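Flavin-dependent monooxygenase, oxygenase subunit HsaA (Mycobacterium tuberculosis, PDB 3AFF) probably catalyses the FMNH2- and O2-dependent ortho-hydroxylation of the secosteroid phenol 3-HSA to the catechol 3,4-DHSA during cholesterol breakdown. Local coordinates at residues A[18-23]-A[76-81]; A[105-108]-A[113-116]; A[302-307]-A[312-317]; A[375-380]-A[385-390]. All coordinates share one frame; numbering follows the deposited sequence.

Contact 1: residues A[18-23]-A[76-81]; sequences NLLPEI and ASVCGS
Val-78 reaches from the turn ahead of helix 80-96 to the flank of helix 9-33, where Leu-20 and Ile-23 lie one helical turn apart. Its CB is directed at that helix, and the two methyls divide the work. Val-78 CG1, anti to its own carbonyl carbon (chi1 -56°), meets Leu-20 CB at 3.9 Å. Val-78 CG2 turns to the other residue and lies 3.8 Å from Ile-23 CG2, while also brushing Leu-20 CD2 at 4.0 Å. The valine side chain crosses each partner at about a right angle, with one methyl on each of two residues a helical turn apart. Ile-23 CG2 carries a second contact, to Cys-79 CB at 3.6 Å, the closest approach between the segments. Cys-79 is the N-cap residue of helix 80-96, its SG capping a backbone N just beyond Ser-81. All three residue pairs are apolar, and the backbones stay apart, Leu-20 CA and Val-78 CA being 6.6 Å from each other. Both segments belong to the acyl-CoA dehydrogenase-type N-terminal domain. Leu-20 and Ile-23 also touch Leu-75 of helix 65-76, whereas Ala-76 and Ser-77 touch helix 233-259, placing the turn between helix 9-33 and that long helix.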
loop_
_atom_site.group_PDB
_atom_site.type_symbol
_atom_site.label_atom_id
_atom_site.label_comp_id
_atom_site.label_asym_id
_atom_site.label_seq_id
_atom_site.Cartn_x
_atom_site.Cartn_y
_atom_site.Cartn_z
ATOM N N ASN A 18 6.429 -18.781 -47.572
ATOM C CA ASN A 18 7.000 -18.460 -48.871
ATOM C C ASN A 18 6.356 -17.271 -49.564
ATOM O O ASN A 18 7.003 -16.608 -50.399
ATOM C CB ASN A 18 7.013 -19.674 -49.771
ATOM C CG ASN A 18 8.067 -20.661 -49.356
ATOM O OD1 ASN A 18 7.796 -21.867 -49.157
ATOM N ND2 ASN A 18 9.280 -20.152 -49.165
ATOM N N LEU A 19 5.095 -16.996 -49.205
ATOM C CA LEU A 19 4.370 -15.870 -49.738
ATOM C C LEU A 19 4.744 -14.504 -49.114
ATOM O O LEU A 19 4.494 -13.468 -49.714
ATOM C CB LEU A 19 2.876 -16.110 -49.548
ATOM C CG LEU A 19 2.089 -17.130 -50.377
ATOM C CD1 LEU A 19 0.597 -16.802 -50.233
ATOM C CD2 LEU A 19 2.476 -17.087 -51.828
ATOM N N LEU A 20 5.321 -14.485 -47.919
ATOM C CA LEU A 20 5.426 -13.218 -47.197
ATOM C C LEU A 20 6.243 -12.140 -47.894
ATOM O O LEU A 20 5.800 -10.979 -47.970
ATOM C CB LEU A 20 5.835 -13.404 -45.718
ATOM C CG LEU A 20 4.933 -14.260 -44.809
ATOM C CD1 LEU A 20 5.403 -14.169 -43.392
ATOM C CD2 LEU A 20 3.451 -13.886 -44.877
ATOM N N PRO A 21 7.431 -12.498 -48.439
ATOM C CA PRO A 21 8.186 -11.473 -49.163
ATOM C C PRO A 21 7.408 -10.737 -50.271
ATOM O O PRO A 21 7.497 -9.512 -50.327
ATOM C CB PRO A 21 9.378 -12.260 -49.717
ATOM C CG PRO A 21 9.590 -13.332 -48.725
ATOM C CD PRO A 21 8.169 -13.774 -48.391
ATOM N N GLU A 22 6.657 -11.468 -51.113
ATOM C CA GLU A 22 5.820 -10.910 -52.191
ATOM C C GLU A 22 4.685 -10.038 -51.664
ATOM O O GLU A 22 4.347 -9.025 -52.266
ATOM C CB GLU A 22 5.154 -12.023 -53.011
ATOM C CG GLU A 22 6.009 -12.720 -54.118
ATOM C CD GLU A 22 5.383 -14.084 -54.645
ATOM O OE1 GLU A 22 4.547 -14.731 -53.934
ATOM O OE2 GLU A 22 5.738 -14.482 -55.799
ATOM N N ILE A 23 4.056 -10.475 -50.572
ATOM C CA ILE A 23 2.979 -9.706 -49.961
ATOM C C ILE A 23 3.539 -8.426 -49.395
ATOM O O ILE A 23 2.970 -7.379 -49.618
ATOM C CB ILE A 23 2.095 -10.539 -48.950
ATOM C CG1 ILE A 23 1.312 -11.626 -49.722
ATOM C CG2 ILE A 23 1.079 -9.627 -48.195
ATOM C CD1 ILE A 23 1.009 -12.838 -48.924
ATOM N N ALA A 76 -0.411 -10.579 -41.429
ATOM C CA ALA A 76 -0.583 -9.191 -41.026
ATOM C C ALA A 76 0.763 -8.570 -40.637
ATOM O O ALA A 76 0.869 -7.347 -40.604
ATOM C CB ALA A 76 -1.570 -9.040 -39.920
ATOM N N SER A 77 1.766 -9.391 -40.362
ATOM C CA SER A 77 3.085 -8.881 -39.984
ATOM C C SER A 77 3.817 -8.275 -41.182
ATOM O O SER A 77 4.821 -7.583 -41.006
ATOM C CB SER A 77 3.909 -9.994 -39.308
ATOM O OG SER A 77 4.365 -10.961 -40.263
ATOM N N VAL A 78 3.302 -8.529 -42.390
ATOM C CA VAL A 78 3.830 -7.952 -43.642
ATOM C C VAL A 78 2.923 -6.965 -44.345
ATOM O O VAL A 78 3.403 -6.108 -45.074
ATOM C CB VAL A 78 4.337 -9.050 -44.653
ATOM C CG1 VAL A 78 5.366 -9.907 -43.969
ATOM C CG2 VAL A 78 3.226 -9.945 -45.108
ATOM N N CYS A 79 1.608 -7.102 -44.154
ATOM C CA CYS A 79 0.619 -6.238 -44.792
ATOM C C CYS A 79 -0.629 -6.388 -43.938
ATOM O O CYS A 79 -1.247 -7.499 -43.899
ATOM C CB CYS A 79 0.297 -6.681 -46.233
ATOM S SG CYS A 79 -0.931 -5.608 -47.053
ATOM N N GLY A 80 -0.943 -5.309 -43.222
ATOM C CA GLY A 80 -1.995 -5.324 -42.251
ATOM C C GLY A 80 -3.334 -5.685 -42.893
ATOM O O GLY A 80 -4.117 -6.454 -42.295
ATOM N N SER A 81 -3.599 -5.089 -44.050
ATOM C CA SER A 81 -4.871 -5.232 -44.814
ATOM C C SER A 81 -5.046 -6.647 -45.314
ATOM O O SER A 81 -6.140 -7.174 -45.275
ATOM C CB SER A 81 -4.920 -4.330 -46.058
ATOM O OG SER A 81 -5.047 -2.953 -45.737
#

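Contact 2: residues A[105-108]-A[113-116]; sequences EEVW and STRI
The indole of Trp-108 presents an edge to Thr-114 and part of one face to its own neighbour Val-107. Over that face Val-107 CG1 stands 3.7 Å above the Trp-108 ring plane, offset toward the rim. At the edge, Trp-108 NE1 donates to Thr-114 O over 3.0 Å with an N-H...O angle of 158°. The acceptor is only 5° out of the indole plane, although the donor is tilted from the plane of the carbonyl. Farther round the ring, Ile-116 CD1 approaches Trp-108 CZ2 obliquely at 3.9 Å, the two side chains crossing at about a right angle.

Val-107, on the same helix, packs against the returning chain as well. With CG1 anti to the backbone N (chi1 -178°), Val-107 CG1 meets Thr-114 CG2 at 3.8 Å and Ile-116 CG1 at 4.1 Å. Thr-114 directs its CB toward the helix end, and its OG1 is hydrogen-bonded to Asp-111 O in the intervening turn. Leu-96 of helix 80-96 touches both Val-107 and Trp-108, and the ring of Trp-58 meets the indole at a slant.

The arrangement is a tight reversal from helix 101-108 into strand 116-119, which carries Ser-118, an FMN-binding residue by similarity. Its chemistry is one directional bond flanked by the methyls of Val-107 and Ile-116: the buried indole N-H is satisfied by a main-chain carbonyl, which should help to hold the ring's rotation relative to the chain entering the strand, while the methyl contacts add packing without directional demand.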
loop_
_atom_site.group_PDB
_atom_site.type_symbol
_atom_site.label_atom_id
_atom_site.label_comp_id
_atom_site.label_asym_id
_atom_site.label_seq_id
_atom_site.Cartn_x
_atom_site.Cartn_y
_atom_site.Cartn_z
ATOM N N GLU A 105 -24.293 -26.595 -49.340
ATOM C CA GLU A 105 -24.429 -27.151 -50.731
ATOM C C GLU A 105 -24.623 -26.063 -51.772
ATOM O O GLU A 105 -23.898 -26.060 -52.816
ATOM C CB GLU A 105 -25.532 -28.229 -50.781
ATOM C CG GLU A 105 -25.865 -28.723 -52.219
ATOM C CD GLU A 105 -24.765 -29.654 -52.783
ATOM O OE1 GLU A 105 -24.071 -30.303 -51.958
ATOM O OE2 GLU A 105 -24.632 -29.760 -54.032
ATOM N N GLU A 106 -25.483 -25.069 -51.466
ATOM C CA GLU A 106 -25.631 -23.930 -52.364
ATOM C C GLU A 106 -24.364 -23.103 -52.645
ATOM O O GLU A 106 -24.117 -22.611 -53.770
ATOM C CB GLU A 106 -26.800 -23.019 -51.920
ATOM C CG GLU A 106 -28.153 -23.741 -51.950
ATOM C CD GLU A 106 -29.293 -22.936 -51.361
ATOM O OE1 GLU A 106 -30.481 -23.302 -51.533
ATOM O OE2 GLU A 106 -29.021 -21.910 -50.763
ATOM N N VAL A 107 -23.573 -22.898 -51.601
ATOM C CA VAL A 107 -22.326 -22.144 -51.724
ATOM C C VAL A 107 -21.198 -22.918 -52.420
ATOM O O VAL A 107 -20.536 -22.392 -53.349
ATOM C CB VAL A 107 -21.849 -21.682 -50.325
ATOM C CG1 VAL A 107 -20.616 -20.881 -50.444
ATOM C CG2 VAL A 107 -22.939 -20.843 -49.681
ATOM N N TRP A 108 -20.994 -24.143 -51.934
ATOM C CA TRP A 108 -19.833 -24.938 -52.257
ATOM C C TRP A 108 -20.109 -26.195 -53.133
ATOM O O TRP A 108 -19.172 -26.851 -53.532
ATOM C CB TRP A 108 -19.208 -25.409 -50.935
ATOM C CG TRP A 108 -18.455 -24.316 -50.187
ATOM C CD1 TRP A 108 -17.756 -23.281 -50.741
ATOM C CD2 TRP A 108 -18.293 -24.203 -48.771
ATOM N NE1 TRP A 108 -17.191 -22.509 -49.753
ATOM C CE2 TRP A 108 -17.504 -23.056 -48.532
ATOM C CE3 TRP A 108 -18.749 -24.953 -47.676
ATOM C CZ2 TRP A 108 -17.130 -22.649 -47.234
ATOM C CZ3 TRP A 108 -18.370 -24.523 -46.371
ATOM C CH2 TRP A 108 -17.582 -23.395 -46.181
ATOM N N SER A 113 -14.261 -23.643 -53.595
ATOM C CA SER A 113 -13.329 -22.515 -53.364
ATOM C C SER A 113 -14.034 -21.128 -53.225
ATOM O O SER A 113 -13.401 -20.074 -53.021
ATOM C CB SER A 113 -12.252 -22.483 -54.438
ATOM O OG SER A 113 -12.664 -21.744 -55.575
ATOM N N THR A 114 -15.348 -21.164 -53.340
ATOM C CA THR A 114 -16.211 -19.979 -53.228
ATOM C C THR A 114 -16.007 -19.346 -51.850
ATOM O O THR A 114 -15.915 -20.064 -50.845
ATOM C CB THR A 114 -17.685 -20.429 -53.359
ATOM O OG1 THR A 114 -17.848 -21.107 -54.601
ATOM C CG2 THR A 114 -18.667 -19.243 -53.293
ATOM N N ARG A 115 -15.913 -18.025 -51.811
ATOM C CA ARG A 115 -15.718 -17.255 -50.539
ATOM C C ARG A 115 -16.937 -16.408 -50.148
ATOM O O ARG A 115 -17.776 -16.072 -50.982
ATOM C CB ARG A 115 -14.499 -16.312 -50.691
ATOM C CG ARG A 115 -13.187 -17.061 -50.847
ATOM C CD ARG A 115 -12.032 -16.066 -51.045
ATOM N NE ARG A 115 -12.068 -15.524 -52.386
ATOM C CZ ARG A 115 -11.510 -16.077 -53.456
ATOM N NH1 ARG A 115 -10.890 -17.244 -53.374
ATOM N NH2 ARG A 115 -11.603 -15.460 -54.636
ATOM N N ILE A 116 -17.015 -16.062 -48.856
ATOM C CA ILE A 116 -18.210 -15.469 -48.255
ATOM C C ILE A 116 -17.709 -14.267 -47.436
ATOM O O ILE A 116 -16.792 -14.410 -46.631
ATOM C CB ILE A 116 -18.993 -16.514 -47.322
ATOM C CG1 ILE A 116 -19.259 -17.856 -48.051
ATOM C CG2 ILE A 116 -20.301 -15.943 -46.807
ATOM C CD1 ILE A 116 -18.246 -18.915 -47.726
#

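Contact 3: residues A[302-307]-A[312-317]; sequences SDEYAL and KEIPFE
Leu-307, near the end of helix 286-309, and Lys-312, beyond the turn, are joined through their backbones: Lys-312 N donates to Leu-307 O at 2.7 Å, with an N-H...O angle of 148°. Their CA atoms are 4.9 Å apart, and the spacing widens to 6.0 Å between Glu-304 CA and Ile-314 CA. From 312 to 315 the chain is extended, running back beside the last turns of the helix before Pro-315 takes the N-cap position of helix 316-342.

Leu-307 is the central side chain. Leu-307 CD1 touches Pro-315 CD, 3.8 Å away, and Leu-307 CD2 meets Lys-312 CB at 4.0 Å. The two branches spread along the extended run, CD1 toward its far end and CD2 toward Lys-312. Lys-312 starts toward the helix, but its extended chain carries NZ away, leaving the aliphatic part beside Leu-307. One helical turn before Leu-307, Glu-304 CB lies 3.6 Å from Ile-314 CD1, and Glu-304 CG is 3.9 Å from Ile-314 CG2. Glu-304 thus offers its methylenes to the isoleucine, while its OE2 is hydrogen-bonded to Thr-235 OG1 of helix 233-259.

The contact closes the short connection between helices 286-309 and 316-342 in the acyl-CoA dehydrogenase-type C-terminal domain, at the surface and away from the annotated flavin residues. Leu-318 of helix 316-342 touches both Glu-304 and Leu-307, and Glu-317 lies against Ala-284 of a second subunit.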
loop_
_atom_site.group_PDB
_atom_site.type_symbol
_atom_site.label_atom_id
_atom_site.label_comp_id
_atom_site.label_asym_id
_atom_site.label_seq_id
_atom_site.Cartn_x
_atom_site.Cartn_y
_atom_site.Cartn_z
ATOM N N SER A 302 -6.030 -22.210 -27.907
ATOM C CA SER A 302 -5.467 -23.539 -27.579
ATOM C C SER A 302 -6.114 -24.250 -26.392
ATOM O O SER A 302 -6.414 -25.417 -26.454
ATOM C CB SER A 302 -3.990 -23.357 -27.265
ATOM O OG SER A 302 -3.401 -22.991 -28.477
ATOM N N ASP A 303 -6.356 -23.533 -25.303
ATOM C CA ASP A 303 -7.017 -24.147 -24.147
ATOM C C ASP A 303 -8.431 -24.649 -24.435
ATOM O O ASP A 303 -8.864 -25.696 -23.924
ATOM C CB ASP A 303 -7.072 -23.175 -22.945
ATOM C CG ASP A 303 -5.679 -22.831 -22.358
ATOM O OD1 ASP A 303 -4.668 -23.421 -22.780
ATOM O OD2 ASP A 303 -5.596 -21.958 -21.435
ATOM N N GLU A 304 -9.190 -23.855 -25.174
ATOM C CA GLU A 304 -10.555 -24.219 -25.536
ATOM C C GLU A 304 -10.490 -25.398 -26.491
ATOM O O GLU A 304 -11.215 -26.340 -26.273
ATOM C CB GLU A 304 -11.293 -23.051 -26.237
ATOM C CG GLU A 304 -11.657 -21.899 -25.257
ATOM C CD GLU A 304 -12.328 -20.675 -25.961
ATOM O OE1 GLU A 304 -12.476 -20.709 -27.196
ATOM O OE2 GLU A 304 -12.709 -19.695 -25.264
ATOM N N TYR A 305 -9.632 -25.314 -27.517
ATOM C CA TYR A 305 -9.572 -26.362 -28.502
ATOM C C TYR A 305 -9.130 -27.665 -27.868
ATOM O O TYR A 305 -9.660 -28.710 -28.213
ATOM C CB TYR A 305 -8.694 -25.976 -29.677
ATOM C CG TYR A 305 -8.791 -26.952 -30.807
ATOM C CD1 TYR A 305 -10.017 -27.177 -31.442
ATOM C CD2 TYR A 305 -7.666 -27.698 -31.216
ATOM C CE1 TYR A 305 -10.131 -28.082 -32.491
ATOM C CE2 TYR A 305 -7.770 -28.622 -32.228
ATOM C CZ TYR A 305 -9.007 -28.785 -32.890
ATOM O OH TYR A 305 -9.107 -29.681 -33.941
ATOM N N ALA A 306 -8.207 -27.578 -26.901
ATOM C CA ALA A 306 -7.678 -28.749 -26.198
ATOM C C ALA A 306 -8.765 -29.482 -25.449
ATOM O O ALA A 306 -8.808 -30.735 -25.435
ATOM C CB ALA A 306 -6.506 -28.346 -25.259
ATOM N N LEU A 307 -9.690 -28.741 -24.848
ATOM C CA LEU A 307 -10.846 -29.388 -24.225
ATOM C C LEU A 307 -11.801 -30.076 -25.247
ATOM O O LEU A 307 -12.284 -31.209 -25.007
ATOM C CB LEU A 307 -11.640 -28.388 -23.390
ATOM C CG LEU A 307 -10.900 -27.855 -22.157
ATOM C CD1 LEU A 307 -11.477 -26.515 -21.725
ATOM C CD2 LEU A 307 -11.037 -28.838 -21.034
ATOM N N LYS A 312 -14.369 -32.723 -24.220
ATOM C CA LYS A 312 -14.816 -31.964 -23.048
ATOM C C LYS A 312 -15.508 -30.623 -23.363
ATOM O O LYS A 312 -15.374 -30.064 -24.436
ATOM C CB LYS A 312 -13.644 -31.749 -22.049
ATOM C CG LYS A 312 -13.101 -33.031 -21.447
ATOM C CD LYS A 312 -11.666 -32.854 -20.978
ATOM C CE LYS A 312 -11.274 -33.996 -20.082
ATOM N NZ LYS A 312 -9.888 -33.738 -19.620
ATOM N N GLU A 313 -16.261 -30.134 -22.405
ATOM C CA GLU A 313 -16.918 -28.850 -22.487
ATOM C C GLU A 313 -16.009 -27.683 -22.087
ATOM O O GLU A 313 -15.105 -27.837 -21.239
ATOM C CB GLU A 313 -18.132 -28.884 -21.607
ATOM C CG GLU A 313 -19.296 -29.607 -22.293
ATOM C CD GLU A 313 -20.472 -29.785 -21.362
ATOM O OE1 GLU A 313 -20.392 -29.294 -20.183
ATOM O OE2 GLU A 313 -21.476 -30.410 -21.816
ATOM N N ILE A 314 -16.219 -26.542 -22.731
ATOM C CA ILE A 314 -15.512 -25.315 -22.372
ATOM C C ILE A 314 -16.233 -24.583 -21.211
ATOM O O ILE A 314 -17.413 -24.316 -21.282
ATOM C CB ILE A 314 -15.325 -24.415 -23.581
ATOM C CG1 ILE A 314 -14.428 -25.119 -24.635
ATOM C CG2 ILE A 314 -14.734 -23.069 -23.126
ATOM C CD1 ILE A 314 -14.522 -24.620 -26.086
ATOM N N PRO A 315 -15.530 -24.290 -20.118
ATOM C CA PRO A 315 -16.293 -23.606 -19.089
ATOM C C PRO A 315 -16.536 -22.113 -19.354
ATOM O O PRO A 315 -15.768 -21.449 -20.082
ATOM C CB PRO A 315 -15.453 -23.783 -17.814
ATOM C CG PRO A 315 -14.170 -24.476 -18.235
ATOM C CD PRO A 315 -14.141 -24.609 -19.730
ATOM N N PHE A 316 -17.569 -21.580 -18.722
ATOM C CA PHE A 316 -17.866 -20.167 -18.889
ATOM C C PHE A 316 -16.652 -19.317 -18.486
ATOM O O PHE A 316 -16.325 -18.356 -19.180
ATOM C CB PHE A 316 -19.135 -19.749 -18.125
ATOM C CG PHE A 316 -19.360 -18.260 -18.130
ATOM C CD1 PHE A 316 -19.950 -17.631 -19.232
ATOM C CD2 PHE A 316 -18.898 -17.477 -17.089
ATOM C CE1 PHE A 316 -20.129 -16.233 -19.259
ATOM C CE2 PHE A 316 -19.075 -16.069 -17.123
ATOM C CZ PHE A 316 -19.696 -15.460 -18.229
ATOM N N GLU A 317 -15.965 -19.670 -17.390
ATOM C CA GLU A 317 -14.838 -18.853 -16.902
ATOM C C GLU A 317 -13.733 -18.746 -17.935
ATOM O O GLU A 317 -13.093 -17.700 -18.009
ATOM C CB GLU A 317 -14.257 -19.391 -15.593
ATOM C CG GLU A 317 -14.068 -20.947 -15.654
ATOM C CD GLU A 317 -12.656 -21.484 -15.175
ATOM O OE1 GLU A 317 -11.926 -22.142 -16.022
ATOM O OE2 GLU A 317 -12.323 -21.243 -13.961
#

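Contact 4: residues A[375-380]-A[385-390]; sequences RAYVIF and FGLPPG
Leu-387 fits into an aromatic hollow formed by Tyr-377 and Phe-380 in the C-terminal tail of the acyl-CoA dehydrogenase-like fold, where a compact loop follows the short helix 374-377 and folds back on it. The tip of the leucine is the bump: Leu-387 CD1 sits over one face of the Tyr-377 ring, 3.8 Å from its centroid, a CH-pi contact. Leu-387 CD1 also reaches Phe-380 CD2 at 3.8 Å, while Leu-387 CD2 lies over the other half of the same tyrosine face, near Tyr-377 CD2 and CE2. Phe-385 closes the rim beside Phe-380, turning its edge toward that ring's face in an offset edge-to-face pair with centroids 5.8 Å apart and planes at 66°.

The second fit is between backbones. Gly-390 CA lies 3.3 Å from Val-378 O, and Val-378 CA 3.5 Å from Gly-390 O, a reciprocal pair of CA-H...O contacts that lies flush because glycine has no side chain. Two waters bridge the loop: one donates to Tyr-377 O and Pro-388 O, the other to Pro-388 O and, weakly, to Phe-380 O.

Phe-385 stacks on Phe-385 of a third subunit, and Phe-380 packs on Ala-376 of that subunit, placing this loop at a subunit interface. Tyr-377 also meets Phe-166 edge-to-face within its own chain. At the loop's closure, Gly-390 N donates to Phe-380 O at 2.7 Å; the nitrogen is almost in line with the carbonyl (C=O...N 177°), but the bond is bent at the hydrogen, 134°.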
loop_
_atom_site.group_PDB
_atom_site.type_symbol
_atom_site.label_atom_id
_atom_site.label_comp_id
_atom_site.label_asym_id
_atom_site.label_seq_id
_atom_site.Cartn_x
_atom_site.Cartn_y
_atom_site.Cartn_z
ATOM N N ARG A 375 -19.970 -6.053 -27.848
ATOM C CA ARG A 375 -19.594 -5.556 -26.529
ATOM C C ARG A 375 -20.864 -5.222 -25.738
ATOM O O ARG A 375 -20.860 -5.280 -24.526
ATOM C CB ARG A 375 -18.704 -4.311 -26.634
ATOM C CG ARG A 375 -17.396 -4.553 -27.306
ATOM C CD ARG A 375 -16.675 -3.228 -27.569
ATOM N NE ARG A 375 -16.354 -2.541 -26.310
ATOM C CZ ARG A 375 -16.465 -1.220 -26.114
ATOM N NH1 ARG A 375 -16.894 -0.415 -27.093
ATOM N NH2 ARG A 375 -16.160 -0.697 -24.924
ATOM N N ALA A 376 -21.963 -4.885 -26.403
ATOM C CA ALA A 376 -23.156 -4.608 -25.639
ATOM C C ALA A 376 -23.970 -5.885 -25.498
ATOM O O ALA A 376 -24.557 -6.125 -24.464
ATOM C CB ALA A 376 -23.954 -3.507 -26.295
ATOM N N TYR A 377 -23.994 -6.731 -26.531
ATOM C CA TYR A 377 -24.864 -7.927 -26.485
ATOM C C TYR A 377 -24.618 -8.780 -25.246
ATOM O O TYR A 377 -25.505 -9.368 -24.676
ATOM C CB TYR A 377 -24.741 -8.817 -27.723
ATOM C CG TYR A 377 -25.064 -8.195 -29.045
ATOM C CD1 TYR A 377 -25.730 -6.938 -29.152
ATOM C CD2 TYR A 377 -24.754 -8.891 -30.216
ATOM C CE1 TYR A 377 -26.004 -6.388 -30.417
ATOM C CE2 TYR A 377 -25.016 -8.345 -31.443
ATOM C CZ TYR A 377 -25.625 -7.105 -31.544
ATOM O OH TYR A 377 -25.810 -6.624 -32.783
ATOM N N VAL A 378 -23.389 -8.837 -24.822
ATOM C CA VAL A 378 -23.032 -9.625 -23.639
ATOM C C VAL A 378 -23.790 -9.262 -22.295
ATOM O O VAL A 378 -24.034 -10.111 -21.392
ATOM C CB VAL A 378 -21.496 -9.519 -23.640
ATOM C CG1 VAL A 378 -20.886 -8.810 -22.421
ATOM C CG2 VAL A 378 -20.853 -10.761 -24.176
ATOM N N ILE A 379 -24.193 -8.007 -22.206
ATOM C CA ILE A 379 -24.880 -7.405 -21.075
ATOM C C ILE A 379 -26.379 -7.761 -21.084
ATOM O O ILE A 379 -27.005 -7.981 -20.027
ATOM C CB ILE A 379 -24.521 -5.868 -21.099
ATOM C CG1 ILE A 379 -22.996 -5.729 -20.943
ATOM C CG2 ILE A 379 -25.203 -5.058 -20.035
ATOM C CD1 ILE A 379 -22.496 -4.388 -21.322
ATOM N N PHE A 380 -26.968 -7.924 -22.267
ATOM C CA PHE A 380 -28.393 -8.293 -22.379
ATOM C C PHE A 380 -28.732 -9.658 -21.737
ATOM O O PHE A 380 -28.155 -10.693 -22.109
ATOM C CB PHE A 380 -28.815 -8.339 -23.846
ATOM C CG PHE A 380 -28.895 -6.991 -24.522
ATOM C CD1 PHE A 380 -29.438 -5.888 -23.875
ATOM C CD2 PHE A 380 -28.445 -6.848 -25.829
ATOM C CE1 PHE A 380 -29.564 -4.673 -24.529
ATOM C CE2 PHE A 380 -28.537 -5.661 -26.491
ATOM C CZ PHE A 380 -29.089 -4.547 -25.832
ATOM N N PHE A 385 -34.175 -7.669 -28.463
ATOM C CA PHE A 385 -34.019 -7.740 -29.929
ATOM C C PHE A 385 -33.874 -9.114 -30.597
ATOM O O PHE A 385 -33.333 -9.202 -31.706
ATOM C CB PHE A 385 -32.906 -6.789 -30.384
ATOM C CG PHE A 385 -32.977 -5.448 -29.735
ATOM C CD1 PHE A 385 -33.950 -4.509 -30.128
ATOM C CD2 PHE A 385 -32.018 -5.082 -28.767
ATOM C CE1 PHE A 385 -33.993 -3.243 -29.498
ATOM C CE2 PHE A 385 -32.036 -3.886 -28.166
ATOM C CZ PHE A 385 -33.017 -2.925 -28.509
ATOM N N GLY A 386 -34.360 -10.176 -29.941
ATOM C CA GLY A 386 -34.217 -11.502 -30.430
ATOM C C GLY A 386 -32.932 -12.185 -30.075
ATOM O O GLY A 386 -32.745 -13.355 -30.418
ATOM N N LEU A 387 -32.048 -11.479 -29.365
ATOM C CA LEU A 387 -30.719 -11.975 -29.025
ATOM C C LEU A 387 -30.795 -13.120 -27.987
ATOM O O LEU A 387 -31.778 -13.203 -27.212
ATOM C CB LEU A 387 -29.859 -10.800 -28.515
ATOM C CG LEU A 387 -29.248 -9.963 -29.645
ATOM C CD1 LEU A 387 -28.878 -8.515 -29.202
ATOM C CD2 LEU A 387 -28.066 -10.672 -30.315
ATOM N N PRO A 388 -29.756 -13.991 -27.941
ATOM C CA PRO A 388 -29.708 -15.020 -26.908
ATOM C C PRO A 388 -29.224 -14.403 -25.595
ATOM O O PRO A 388 -28.787 -13.273 -25.610
ATOM C CB PRO A 388 -28.641 -16.002 -27.445
ATOM C CG PRO A 388 -27.780 -15.173 -28.389
ATOM C CD PRO A 388 -28.532 -13.972 -28.784
ATOM N N PRO A 389 -29.296 -15.140 -24.456
ATOM C CA PRO A 389 -28.808 -14.600 -23.198
ATOM C C PRO A 389 -27.358 -14.214 -23.381
ATOM O O PRO A 389 -26.572 -14.992 -23.942
ATOM C CB PRO A 389 -28.887 -15.782 -22.207
ATOM C CG PRO A 389 -29.655 -16.799 -22.841
ATOM C CD PRO A 389 -29.809 -16.510 -24.324
ATOM N N GLY A 390 -27.025 -13.032 -22.880
ATOM C CA GLY A 390 -25.730 -12.409 -23.082
ATOM C C GLY A 390 -24.535 -13.232 -22.637
ATOM O O GLY A 390 -23.452 -13.119 -23.280
HETATM O O HOH W 1 -26.942 -11.399 -26.411
HETATM O O HOH W 2 -30.619 -11.632 -23.948
#

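The four contacts follow one another along the chain, each closing before the next opens. Contacts 1 and 2 belong to the N-terminal part, their centres 26 Å apart; helix 80-96 begins at contact 1 and precedes helix 101-108 of contact 2, which leads into the mixed sheet. Contact 3 joins helices 286-309 and 316-342 of the C-terminal helical domain, and contact 4 folds the tail. These two are the closest pair, with centres 22 Å and nearest atoms about 6 Å apart, yet they do not touch. Contacts 1 and 4 lie on opposite sides of the chain's centre, their centres about 36 Å apart. Contact 1 joins segments 53 residues apart, while contacts 2 to 4 each close a connection of a few residues; contacts 3 and 4 each reach a neighbouring subunit, contact 4 more extensively.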